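Local coordinates for protein metallophosphoesterase (Clostridium thermocellum, PDB 4J6O) that probably removes 2',3'-phosphates from RNA ends as the manganese-binding, calcineurin-like phosphatase component of the bacterial Pnkp-Hen1 RNA repair system, at residues A[20-31]-A[70-80]; A[226-234]-A[245-255]. All coordinates share one frame; numbering follows the deposited sequence. Where two conformers were deposited one is given.

Contact 1. Residues A[20-31]-A[70-80]. With MN (manganese (II) ion), chain J.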
# COMPACT_ATOMS: atom_id res chain seq x y z
N ILE A 20 -4.02 3.43 2.42
CA ILE A 20 -5.32 3.44 3.03
C ILE A 20 -5.33 3.96 4.46
O ILE A 20 -6.24 4.71 4.82
CB ILE A 20 -5.93 2.03 2.95
CG1 ILE A 20 -6.11 1.64 1.45
CG2 ILE A 20 -7.23 1.95 3.72
CD1 ILE A 20 -6.24 0.10 1.24
N HIS A 21 -4.26 3.59 5.24
CA HIS A 21 -4.10 4.13 6.59
C HIS A 21 -5.46 4.15 7.34
O HIS A 21 -5.90 5.18 7.88
CB HIS A 21 -3.50 5.54 6.53
CG HIS A 21 -2.05 5.55 6.20
ND1 HIS A 21 -1.13 4.84 6.95
CD2 HIS A 21 -1.35 6.18 5.24
CE1 HIS A 21 0.07 4.99 6.43
NE2 HIS A 21 -0.03 5.82 5.40
N GLY A 22 -6.11 3.00 7.36
CA GLY A 22 -7.28 2.81 8.22
C GLY A 22 -8.57 3.42 7.70
O GLY A 22 -9.55 3.43 8.42
N CYS A 23 -8.54 3.95 6.48
CA CYS A 23 -9.73 4.62 5.96
C CYS A 23 -10.70 3.60 5.29
O CYS A 23 -10.86 3.61 4.07
CB CYS A 23 -9.33 5.67 4.98
SG CYS A 23 -8.49 7.08 5.86
N TYR A 24 -11.27 2.74 6.09
CA TYR A 24 -12.19 1.74 5.57
C TYR A 24 -13.36 2.32 4.77
O TYR A 24 -13.72 1.75 3.72
CB TYR A 24 -12.73 0.87 6.71
CG TYR A 24 -13.75 -0.13 6.23
CD1 TYR A 24 -13.33 -1.33 5.70
CD2 TYR A 24 -15.08 0.16 6.25
CE1 TYR A 24 -14.24 -2.25 5.24
CE2 TYR A 24 -16.01 -0.77 5.78
CZ TYR A 24 -15.57 -1.96 5.27
OH TYR A 24 -16.48 -2.90 4.80
N ASP A 25 -13.98 3.42 5.24
CA ASP A 25 -15.22 3.88 4.59
C ASP A 25 -14.89 4.25 3.15
O ASP A 25 -15.66 3.91 2.20
CB ASP A 25 -15.82 5.07 5.32
CG ASP A 25 -16.38 4.72 6.69
OD1 ASP A 25 -16.66 3.53 6.93
OD2 ASP A 25 -16.55 5.67 7.51
N GLU A 26 -13.73 4.89 2.99
CA GLU A 26 -13.34 5.40 1.68
C GLU A 26 -12.90 4.23 0.81
O GLU A 26 -13.12 4.24 -0.38
CB GLU A 26 -12.17 6.38 1.76
CG GLU A 26 -12.55 7.78 2.33
CD GLU A 26 -12.69 7.81 3.83
OE1 GLU A 26 -12.42 6.82 4.54
OE2 GLU A 26 -13.10 8.88 4.33
N LEU A 27 -12.23 3.28 1.42
CA LEU A 27 -11.86 2.04 0.71
C LEU A 27 -13.10 1.31 0.16
O LEU A 27 -13.11 0.90 -0.99
CB LEU A 27 -11.01 1.13 1.62
CG LEU A 27 -10.66 -0.21 0.97
CD1 LEU A 27 -9.93 -0.06 -0.38
CD2 LEU A 27 -9.83 -1.07 1.96
N LYS A 28 -14.12 1.18 1.00
CA LYS A 28 -15.33 0.51 0.57
C LYS A 28 -15.97 1.29 -0.57
O LYS A 28 -16.37 0.68 -1.58
CB LYS A 28 -16.28 0.36 1.74
CG LYS A 28 -17.65 -0.23 1.39
CD LYS A 28 -18.54 -0.30 2.61
CE LYS A 28 -19.80 -1.14 2.31
NZ LYS A 28 -20.71 -0.34 1.48
N MET A 29 -16.06 2.62 -0.42
CA MET A 29 -16.59 3.48 -1.48
C MET A 29 -15.82 3.31 -2.80
O MET A 29 -16.43 3.18 -3.87
CB MET A 29 -16.61 4.96 -1.04
CG MET A 29 -17.64 5.29 0.01
SD MET A 29 -17.31 6.93 0.72
CE MET A 29 -18.00 7.96 -0.59
N LEU A 30 -14.48 3.27 -2.70
CA LEU A 30 -13.67 3.22 -3.90
C LEU A 30 -13.84 1.86 -4.59
O LEU A 30 -13.97 1.77 -5.82
CB LEU A 30 -12.18 3.49 -3.54
CG LEU A 30 -11.23 3.38 -4.71
CD1 LEU A 30 -11.57 4.36 -5.84
CD2 LEU A 30 -9.84 3.74 -4.12
N LEU A 31 -13.79 0.79 -3.82
CA LEU A 31 -14.00 -0.54 -4.41
C LEU A 31 -15.37 -0.63 -5.09
O LEU A 31 -15.49 -1.15 -6.21
CB LEU A 31 -13.84 -1.61 -3.34
CG LEU A 31 -12.40 -1.89 -2.80
CD1 LEU A 31 -12.39 -2.77 -1.56
CD2 LEU A 31 -11.51 -2.48 -3.89
N GLY A 70 -5.70 6.23 10.69
CA GLY A 70 -7.14 6.30 10.46
C GLY A 70 -8.05 5.58 11.44
O GLY A 70 -7.59 4.88 12.35
N PRO A 71 -9.36 5.69 11.24
CA PRO A 71 -10.36 5.31 12.24
C PRO A 71 -10.79 3.86 12.23
O PRO A 71 -11.39 3.44 13.22
CB PRO A 71 -11.56 6.17 11.86
CG PRO A 71 -11.42 6.26 10.39
CD PRO A 71 -9.97 6.46 10.13
N LYS A 72 -10.46 3.10 11.18
CA LYS A 72 -11.02 1.77 10.98
C LYS A 72 -9.94 0.80 10.49
O LYS A 72 -10.11 0.05 9.54
CB LYS A 72 -12.24 1.82 10.04
CG LYS A 72 -13.46 2.37 10.74
CD LYS A 72 -14.66 2.30 9.81
CE LYS A 72 -15.90 2.95 10.45
NZ LYS A 72 -17.12 2.56 9.62
N ILE A 73 -8.78 0.86 11.13
CA ILE A 73 -7.66 0.03 10.76
C ILE A 73 -7.95 -1.51 10.77
O ILE A 73 -7.52 -2.23 9.87
CB ILE A 73 -6.49 0.36 11.68
CG1 ILE A 73 -6.14 1.84 11.49
CG2 ILE A 73 -5.32 -0.55 11.39
CD1 ILE A 73 -5.23 2.47 12.63
N THR A 74 -8.64 -2.04 11.79
CA THR A 74 -8.84 -3.49 11.80
C THR A 74 -9.83 -3.95 10.71
O THR A 74 -9.67 -5.01 10.17
CB THR A 74 -9.30 -4.08 13.16
OG1 THR A 74 -10.57 -3.54 13.51
CG2 THR A 74 -8.30 -3.74 14.25
N GLU A 75 -10.78 -3.09 10.36
CA GLU A 75 -11.71 -3.41 9.27
C GLU A 75 -10.96 -3.41 7.95
O GLU A 75 -11.19 -4.30 7.12
CB GLU A 75 -12.89 -2.44 9.22
CG GLU A 75 -13.84 -2.56 10.41
CD GLU A 75 -14.17 -4.00 10.79
OE1 GLU A 75 -14.70 -4.75 9.93
OE2 GLU A 75 -13.87 -4.39 11.95
N VAL A 76 -10.07 -2.42 7.74
CA VAL A 76 -9.23 -2.44 6.56
C VAL A 76 -8.44 -3.76 6.50
O VAL A 76 -8.34 -4.41 5.47
CB VAL A 76 -8.23 -1.26 6.52
CG1 VAL A 76 -7.23 -1.42 5.39
CG2 VAL A 76 -9.00 0.07 6.34
N LEU A 77 -7.85 -4.14 7.63
CA LEU A 77 -7.05 -5.35 7.63
C LEU A 77 -7.89 -6.58 7.30
O LEU A 77 -7.49 -7.43 6.49
CB LEU A 77 -6.40 -5.54 9.01
CG LEU A 77 -5.15 -4.70 9.18
CD1 LEU A 77 -4.81 -4.66 10.66
CD2 LEU A 77 -4.01 -5.28 8.38
N LYS A 78 -9.06 -6.66 7.90
CA LYS A 78 -9.90 -7.84 7.64
C LYS A 78 -10.28 -7.91 6.17
O LYS A 78 -10.32 -8.97 5.57
CB LYS A 78 -11.17 -7.78 8.50
CG LYS A 78 -10.88 -7.96 9.97
CD LYS A 78 -12.08 -7.66 10.82
CE LYS A 78 -11.68 -7.56 12.26
NZ LYS A 78 -12.88 -7.48 13.07
N LEU A 79 -10.64 -6.77 5.61
CA LEU A 79 -11.07 -6.72 4.22
C LEU A 79 -9.90 -7.12 3.32
O LEU A 79 -10.06 -7.97 2.47
CB LEU A 79 -11.63 -5.33 3.87
CG LEU A 79 -12.03 -5.18 2.40
CD1 LEU A 79 -13.30 -6.00 2.20
CD2 LEU A 79 -12.28 -3.69 2.04
N VAL A 80 -8.74 -6.48 3.49
CA VAL A 80 -7.62 -6.75 2.61
C VAL A 80 -7.08 -8.19 2.72
O VAL A 80 -6.81 -8.86 1.70
CB VAL A 80 -6.46 -5.75 2.87
CG1 VAL A 80 -5.27 -6.11 2.02
CG2 VAL A 80 -6.96 -4.37 2.55
MN MN J . 1.74 6.10 3.98
O HOH W 1 0.90 8.14 3.32

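Contact 2. Residues A[226-234]-A[245-255]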
# COMPACT_ATOMS: atom_id res chain seq x y z
N GLY A 226 -3.11 10.94 -0.24
CA GLY A 226 -3.26 11.33 1.16
C GLY A 226 -4.67 11.28 1.71
O GLY A 226 -5.13 12.19 2.41
N CYS A 227 -5.34 10.15 1.47
CA CYS A 227 -6.71 9.98 1.95
C CYS A 227 -6.85 10.30 3.43
O CYS A 227 -7.72 11.07 3.85
CB CYS A 227 -7.12 8.54 1.67
SG CYS A 227 -8.86 8.27 2.09
N VAL A 228 -5.99 9.71 4.25
CA VAL A 228 -6.18 9.91 5.66
C VAL A 228 -5.95 11.32 6.19
O VAL A 228 -6.48 11.68 7.25
CB VAL A 228 -5.31 8.87 6.45
CG1 VAL A 228 -3.80 9.29 6.41
CG2 VAL A 228 -5.79 8.71 7.90
N PHE A 229 -5.25 12.12 5.38
CA PHE A 229 -4.96 13.52 5.69
C PHE A 229 -6.05 14.47 5.22
O PHE A 229 -5.85 15.68 5.19
CB PHE A 229 -3.61 13.90 5.07
CG PHE A 229 -2.50 13.01 5.49
CD1 PHE A 229 -2.14 12.95 6.84
CD2 PHE A 229 -1.83 12.19 4.58
CE1 PHE A 229 -1.07 12.11 7.23
CE2 PHE A 229 -0.76 11.32 4.98
CZ PHE A 229 -0.39 11.30 6.33
N GLY A 230 -7.21 13.93 4.78
CA GLY A 230 -8.28 14.76 4.24
C GLY A 230 -8.16 14.95 2.72
O GLY A 230 -8.81 15.84 2.12
N GLY A 231 -7.34 14.12 2.06
CA GLY A 231 -7.20 14.18 0.61
C GLY A 231 -8.17 13.24 -0.05
O GLY A 231 -9.40 13.39 0.09
N LYS A 232 -7.64 12.25 -0.76
CA LYS A 232 -8.52 11.30 -1.44
C LYS A 232 -7.80 9.98 -1.58
O LYS A 232 -6.57 9.93 -1.49
CB LYS A 232 -8.98 11.79 -2.78
CG LYS A 232 -7.95 12.10 -3.78
CD LYS A 232 -8.57 13.16 -4.79
CE LYS A 232 -7.50 13.72 -5.69
NZ LYS A 232 -8.20 14.42 -6.82
N LEU A 233 -8.58 8.93 -1.76
CA LEU A 233 -8.04 7.60 -1.97
C LEU A 233 -8.16 7.34 -3.47
O LEU A 233 -9.27 7.47 -4.04
CB LEU A 233 -8.83 6.57 -1.20
CG LEU A 233 -8.23 5.17 -1.20
CD1 LEU A 233 -6.88 5.19 -0.45
CD2 LEU A 233 -9.19 4.13 -0.54
N THR A 234 -7.03 7.00 -4.08
CA THR A 234 -6.94 6.83 -5.53
C THR A 234 -6.73 5.37 -5.93
O THR A 234 -5.87 4.65 -5.32
CB THR A 234 -5.79 7.71 -6.09
OG1 THR A 234 -6.16 9.08 -5.90
CG2 THR A 234 -5.57 7.41 -7.57
N ASP A 245 -11.08 8.02 -8.08
CA ASP A 245 -10.81 8.40 -6.68
C ASP A 245 -12.06 8.69 -5.88
O ASP A 245 -13.14 8.90 -6.43
CB ASP A 245 -9.76 9.52 -6.59
CG ASP A 245 -10.17 10.80 -7.32
OD1 ASP A 245 -11.34 11.21 -7.18
OD2 ASP A 245 -9.29 11.42 -7.98
N VAL A 246 -11.91 8.59 -4.56
CA VAL A 246 -12.98 8.95 -3.63
C VAL A 246 -12.42 9.97 -2.65
O VAL A 246 -11.38 9.75 -2.04
CB VAL A 246 -13.43 7.76 -2.81
CG1 VAL A 246 -14.34 8.20 -1.69
CG2 VAL A 246 -14.17 6.74 -3.71
N LYS A 247 -13.12 11.07 -2.47
CA LYS A 247 -12.66 12.09 -1.53
C LYS A 247 -12.82 11.59 -0.10
O LYS A 247 -13.77 10.91 0.24
CB LYS A 247 -13.52 13.36 -1.70
CG LYS A 247 -12.88 14.61 -1.12
CD LYS A 247 -11.67 15.02 -1.95
CE LYS A 247 -11.01 16.24 -1.37
NZ LYS A 247 -10.60 15.94 0.01
N ALA A 248 -11.86 11.93 0.77
CA ALA A 248 -12.03 11.59 2.17
C ALA A 248 -13.28 12.23 2.74
O ALA A 248 -13.54 13.40 2.45
CB ALA A 248 -10.80 12.10 2.98
N LEU A 249 -13.93 11.52 3.65
CA LEU A 249 -15.17 11.99 4.27
C LEU A 249 -14.92 13.06 5.31
O LEU A 249 -15.76 13.92 5.57
CB LEU A 249 -15.89 10.80 4.91
CG LEU A 249 -16.37 9.71 3.96
CD1 LEU A 249 -16.89 8.51 4.75
CD2 LEU A 249 -17.45 10.23 3.02
N LYS A 250 -13.73 13.00 5.92
CA LYS A 250 -13.27 13.91 6.97
C LYS A 250 -11.77 13.98 6.89
O LYS A 250 -11.11 13.15 6.23
CB LYS A 250 -13.57 13.41 8.41
CG LYS A 250 -14.94 12.87 8.67
CD LYS A 250 -15.08 12.27 10.08
CE LYS A 250 -16.44 11.54 10.22
NZ LYS A 250 -17.63 12.31 9.70
N THR A 251 -11.21 14.94 7.61
CA THR A 251 -9.76 14.95 7.82
C THR A 251 -9.43 14.11 9.06
O THR A 251 -9.67 14.54 10.17
CB THR A 251 -9.22 16.38 8.06
OG1 THR A 251 -9.28 17.14 6.85
CG2 THR A 251 -7.79 16.30 8.51
N TYR A 252 -8.84 12.94 8.87
CA TYR A 252 -8.70 12.04 10.01
C TYR A 252 -7.41 12.26 10.77
O TYR A 252 -7.30 11.92 11.94
CB TYR A 252 -8.71 10.58 9.55
CG TYR A 252 -9.99 10.16 8.84
CD1 TYR A 252 -11.15 9.93 9.56
CD2 TYR A 252 -10.01 10.00 7.46
CE1 TYR A 252 -12.30 9.55 8.92
CE2 TYR A 252 -11.21 9.63 6.80
CZ TYR A 252 -12.32 9.40 7.56
OH TYR A 252 -13.51 9.04 6.94
N TYR A 253 -6.44 12.89 10.12
CA TYR A 253 -5.08 12.94 10.68
C TYR A 253 -4.38 14.12 10.06
O TYR A 253 -4.65 14.48 8.93
CB TYR A 253 -4.33 11.63 10.34
CG TYR A 253 -3.27 11.33 11.39
CD1 TYR A 253 -3.58 10.58 12.52
CD2 TYR A 253 -1.98 11.78 11.21
CE1 TYR A 253 -2.62 10.28 13.46
CE2 TYR A 253 -1.00 11.47 12.15
CZ TYR A 253 -1.34 10.76 13.29
OH TYR A 253 -0.33 10.52 14.21
N GLU A 254 -3.48 14.78 10.80
CA GLU A 254 -2.76 15.92 10.25
C GLU A 254 -1.52 15.51 9.49
O GLU A 254 -0.74 14.65 9.96
CB GLU A 254 -2.30 16.86 11.38
CG GLU A 254 -3.15 16.78 12.65
CD GLU A 254 -2.99 17.99 13.58
OE1 GLU A 254 -2.08 18.83 13.35
OE2 GLU A 254 -3.79 18.10 14.53
N PRO A 255 -1.31 16.12 8.31
CA PRO A 255 -0.12 15.74 7.53
C PRO A 255 1.16 16.26 8.16
O PRO A 255 1.07 17.01 9.15
CB PRO A 255 -0.38 16.36 6.14
CG PRO A 255 -1.33 17.49 6.40
CD PRO A 255 -2.18 17.10 7.61
O HOH W 2 -6.63 11.03 -7.71

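Contact 1. Residues A[20-31]-A[70-80]
Tyr24 lies along the N-terminal part of helix 73-80, from its N-cap Lys72 to Leu79, and its side chain can be followed outward. CB meets Lys72 CB at 3.5 Å and, a little farther off, the CG2 methyl of Val76. With CG anti to the backbone N (chi1 177°), the ring runs on along the neighbouring helix: CG and CD1 pass Glu75 CB, which makes an off-centre CH-pi contact, and CE1 comes within 4.0 Å of Leu79 CD2, while on the other side of the ring CD2 approaches Lys72 CD. That same leucine methyl meets Leu27 CD2 tip to tip at 3.6 Å and Leu31 CD1 in the same manner. Branched aliphatic chains suit this buried groove between two helices whose axes here are inclined by 36°.

Both helices follow metal-site loops of the calcineurin-like phosphoesterase fold. His21, in the Asp-x-His sequence typical of the family, binds manganese through NE2, together with Asp19 and Asp65, while its ND1 is held by Val67 O. The next residue, Gly22, has positive phi and no side chain, which suits a CA only 3.6 Å from Ile73 CG1. Its carbonyl O accepts a bond from Lys72 N (2.9 Å) on an in-plane lone pair, though the N-H...O angle is only 138°. Nearer solvent, extended Lys72 crosses Asp25 at about a right angle, and NZ forms a salt bridge to the syn lone pair of OD1 at 2.9 Å.

Contact 2. Residues A[226-234]-A[245-255]
Chi1 near 59° in both Lys232 and Asp245 sets each CG between its own backbone N and carbonyl carbon, and from there the extended lysine chain crosses the carboxylate obliquely. The resulting salt bridge, NZ to Asp245 OD2, is weak at 3.4 Å; the lysine's stronger partner is Glu213. A water donates to Asp245 OD2 and also hydrogen-bonds Thr234 OG1, linking two side chains that lie alongside each other; Thr234 OG1 also hydrogen-bonds Thr225 OG1. In the conformer described, one of two deposited, Lys247 bends at chi2 (70°) and chi4, curling its NZ back to Gly231 O at 2.8 Å. Ala248 N reaches that oxygen from the opposite face of the carbonyl plane, almost straight at 172°, so that here two donors share one acceptor.

These residues belong to the antiparallel beta hairpin of strands 232-238 and 242-247, at one margin of a five-stranded sheet. Leu233 and Val246 form a hydrogen-bonded pair, each N to the other's O at 2.9 Å, and their apolar side chains share the sheet face that packs on Leu30 of helix 24-33. Beyond the strands the polypeptide folds over the loop before them. Val228 CG2 meets Tyr252 CB at 3.8 Å, and Val228 O takes a weak bond from Tyr252 N. Compact, rigid Pro255 runs antiparallel alongside Phe229, its CA 3.5 Å from ring atom CD1, while Tyr253 O lies at the ring edge.

In the fold
Contact 1 is mostly buried, joining two helices through aliphatic and aromatic side chains with one salt bridge at its more exposed side; contact 2 lies farther from the centre of the chain and relies more on backbone bonds, lysines and water. They meet along helix 24-33: Glu26 OE2 receives Leu249 N at 2.9 Å and lies 2.6 Å from Tyr252 OH, a probable hydrogen bond, while Val246 packs on Leu30. Val228 CG2 also touches His21 O. Both contacts also border the manganese site, contact 1 by supplying the ligand His21, contact 2 by bringing the nearest atom of the Phe229 side chain to about 6 Å from the metal.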